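Hypothetical protein (PDB 2IAY) is of uncharacterised function, a DUF1831 family protein that may have a role in amino-acid metabolism. Local coordinates at residues 57-62 against 96-101. Numbering follows the deposited sequence.
Sequences FKLKMT and EQLRYI. With GOL (glycerol), chain C.
Leu59, on a central strand of the four-stranded sheet, sends its two methyls to different residues of helix 92-107. Leu59 CD1 meets Leu98 CD1 at 4.0 Å, the two leucine side chains crossing at about a right angle; Leu59 CD2 meets Ile101 CG2, also at 4.0 Å, here tip to tip. Leu59 CG lies anti to the backbone N (chi1 172°), which carries the isobutyl fork out from the strand to straddle neighbouring turns of the helix. No hydrogen bond joins the segments, and their closest CA atoms, those of Leu59 and Leu98, remain 7.3 Å apart, so branched side chains alone bridge the gap. The Leu59-Leu98 pair is buried, with Met72 and Leu102 also touching Leu59; Ile101, which rests on Phe43, stays partly exposed. The polar side of the strand is looser: Lys58, partly exposed, turns from the helix, and its NZ donates a 3.0 Å hydrogen bond to O2 of a glycerol, probably from the crystallisation liquor, while also forming a salt bridge with Glu44. The alternation of apolar and polar side chains along the strand typifies a two-layer alpha+beta packing, a helix laid on one face of an antiparallel sheet.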
loop_
_atom_site.group_PDB
_atom_site.type_symbol
_atom_site.label_atom_id
_atom_site.label_comp_id
_atom_site.label_asym_id
_atom_site.label_seq_id
_atom_site.Cartn_x
_atom_site.Cartn_y
_atom_site.Cartn_z
ATOM N N PHE A 57 -6.358 -7.032 8.820
ATOM C CA PHE A 57 -6.382 -5.920 7.884
ATOM C C PHE A 57 -5.785 -6.385 6.562
ATOM O O PHE A 57 -5.121 -7.404 6.509
ATOM C CB PHE A 57 -5.576 -4.700 8.415
ATOM C CG PHE A 57 -5.956 -4.267 9.791
ATOM C CD1 PHE A 57 -7.151 -3.576 10.006
ATOM C CD2 PHE A 57 -5.170 -4.583 10.876
ATOM C CE1 PHE A 57 -7.512 -3.216 11.256
ATOM C CE2 PHE A 57 -5.534 -4.174 12.148
ATOM C CZ PHE A 57 -6.702 -3.512 12.329
ATOM N N LYS A 58 -5.971 -5.570 5.531
ATOM C CA LYS A 58 -5.214 -5.706 4.290
ATOM C C LYS A 58 -4.659 -4.374 3.899
ATOM O O LYS A 58 -5.280 -3.314 4.113
ATOM C CB LYS A 58 -6.063 -6.248 3.157
ATOM C CG LYS A 58 -6.677 -7.618 3.536
ATOM C CD LYS A 58 -7.408 -8.272 2.406
ATOM C CE LYS A 58 -7.590 -9.808 2.641
ATOM N NZ LYS A 58 -7.267 -10.504 1.364
ATOM N N LEU A 59 -3.488 -4.416 3.299
ATOM C CA LEU A 59 -2.883 -3.284 2.631
ATOM C C LEU A 59 -3.131 -3.453 1.128
ATOM O O LEU A 59 -2.838 -4.497 0.571
ATOM C CB LEU A 59 -1.383 -3.318 2.884
ATOM C CG LEU A 59 -0.540 -2.318 2.108
ATOM C CD1 LEU A 59 -0.900 -0.839 2.433
ATOM C CD2 LEU A 59 0.914 -2.615 2.379
ATOM N N LYS A 60 -3.706 -2.426 0.501
ATOM C CA LYS A 60 -3.938 -2.402 -0.921
ATOM C C LYS A 60 -3.288 -1.175 -1.551
ATOM O O LYS A 60 -3.427 -0.064 -1.041
ATOM C CB LYS A 60 -5.441 -2.410 -1.211
ATOM C CG LYS A 60 -6.154 -3.629 -0.676
ATOM C CD LYS A 60 -7.636 -3.695 -1.022
ATOM C CE LYS A 60 -7.863 -3.888 -2.502
HETATM N N MSE A 61 -2.604 -1.365 -2.689
HETATM C CA MSE A 61 -2.048 -0.255 -3.427
HETATM C C MSE A 61 -2.283 -0.470 -4.918
HETATM O O MSE A 61 -2.136 -1.584 -5.425
HETATM C CB MSE A 61 -0.539 -0.131 -3.172
HETATM C CG MSE A 61 0.143 1.003 -3.929
HETATM SE SE MSE A 61 1.899 1.365 -3.200
HETATM C CE MSE A 61 2.696 2.149 -4.787
ATOM N N THR A 62 -2.620 0.616 -5.606
ATOM C CA THR A 62 -2.745 0.623 -7.081
ATOM C C THR A 62 -1.963 1.792 -7.626
ATOM O O THR A 62 -2.105 2.895 -7.147
ATOM C CB THR A 62 -4.219 0.708 -7.532
ATOM O OG1 THR A 62 -4.915 -0.418 -7.024
ATOM C CG2 THR A 62 -4.338 0.677 -9.044
ATOM N N GLU A 96 3.962 -3.102 12.229
ATOM C CA GLU A 96 5.298 -3.594 11.889
ATOM C C GLU A 96 5.323 -4.317 10.550
ATOM O O GLU A 96 6.274 -4.144 9.753
ATOM C CB GLU A 96 5.843 -4.502 12.979
ATOM C CG GLU A 96 6.271 -3.718 14.232
ATOM C CD GLU A 96 7.227 -2.564 13.861
ATOM O OE1 GLU A 96 8.338 -2.787 13.318
ATOM O OE2 GLU A 96 6.821 -1.382 14.022
ATOM N N GLN A 97 4.303 -5.130 10.278
ATOM C CA GLN A 97 4.248 -5.860 9.018
ATOM C C GLN A 97 4.077 -4.889 7.854
ATOM O O GLN A 97 4.711 -5.025 6.814
ATOM C CB GLN A 97 3.126 -6.910 9.082
ATOM C CG GLN A 97 3.085 -7.813 7.873
ATOM C CD GLN A 97 2.017 -8.858 7.958
ATOM O OE1 GLN A 97 1.279 -8.920 8.943
ATOM N NE2 GLN A 97 1.876 -9.619 6.890
ATOM N N LEU A 98 3.174 -3.937 8.004
ATOM C CA LEU A 98 2.992 -2.903 6.974
ATOM C C LEU A 98 4.279 -2.163 6.681
ATOM O O LEU A 98 4.674 -1.959 5.543
ATOM C CB LEU A 98 1.875 -1.957 7.416
ATOM C CG LEU A 98 1.624 -0.771 6.473
ATOM C CD1 LEU A 98 0.078 -0.509 6.263
ATOM C CD2 LEU A 98 2.341 0.466 6.871
ATOM N N ARG A 99 4.953 -1.746 7.742
ATOM C CA ARG A 99 6.220 -1.037 7.545
ATOM C C ARG A 99 7.285 -1.877 6.862
ATOM O O ARG A 99 8.064 -1.383 6.053
ATOM C CB ARG A 99 6.735 -0.498 8.869
ATOM C CG ARG A 99 5.947 0.672 9.462
ATOM C CD ARG A 99 5.933 1.909 8.575
ATOM N NE ARG A 99 5.472 3.049 9.392
ATOM C CZ ARG A 99 4.408 3.810 9.196
ATOM N NH1 ARG A 99 3.735 3.750 8.072
ATOM N NH2 ARG A 99 4.013 4.636 10.156
ATOM N N TYR A 100 7.328 -3.168 7.183
ATOM C CA TYR A 100 8.244 -4.092 6.546
ATOM C C TYR A 100 7.987 -4.175 5.038
ATOM O O TYR A 100 8.909 -4.136 4.248
ATOM C CB TYR A 100 8.096 -5.480 7.238
ATOM C CG TYR A 100 9.090 -6.506 6.750
ATOM C CD1 TYR A 100 8.860 -7.258 5.622
ATOM C CD2 TYR A 100 10.307 -6.652 7.398
ATOM C CE1 TYR A 100 9.838 -8.179 5.168
ATOM C CE2 TYR A 100 11.249 -7.561 6.990
ATOM C CZ TYR A 100 11.015 -8.301 5.884
ATOM O OH TYR A 100 11.974 -9.182 5.486
ATOM N N ILE A 101 6.722 -4.321 4.665
ATOM C CA ILE A 101 6.338 -4.388 3.283
ATOM C C ILE A 101 6.746 -3.109 2.558
ATOM O O ILE A 101 7.345 -3.130 1.467
ATOM C CB ILE A 101 4.804 -4.664 3.144
ATOM C CG1 ILE A 101 4.456 -6.062 3.654
ATOM C CG2 ILE A 101 4.353 -4.477 1.689
ATOM C CD1 ILE A 101 2.975 -6.245 3.998
HETATM C C1 GOL C . -4.016 -11.628 -1.344
HETATM C C2 GOL C . -3.399 -11.155 -0.027
HETATM O O2 GOL C . -4.357 -11.300 0.986
HETATM C C3 GOL C . -2.104 -11.904 0.259
HETATM O O3 GOL C . -1.496 -11.608 1.510
#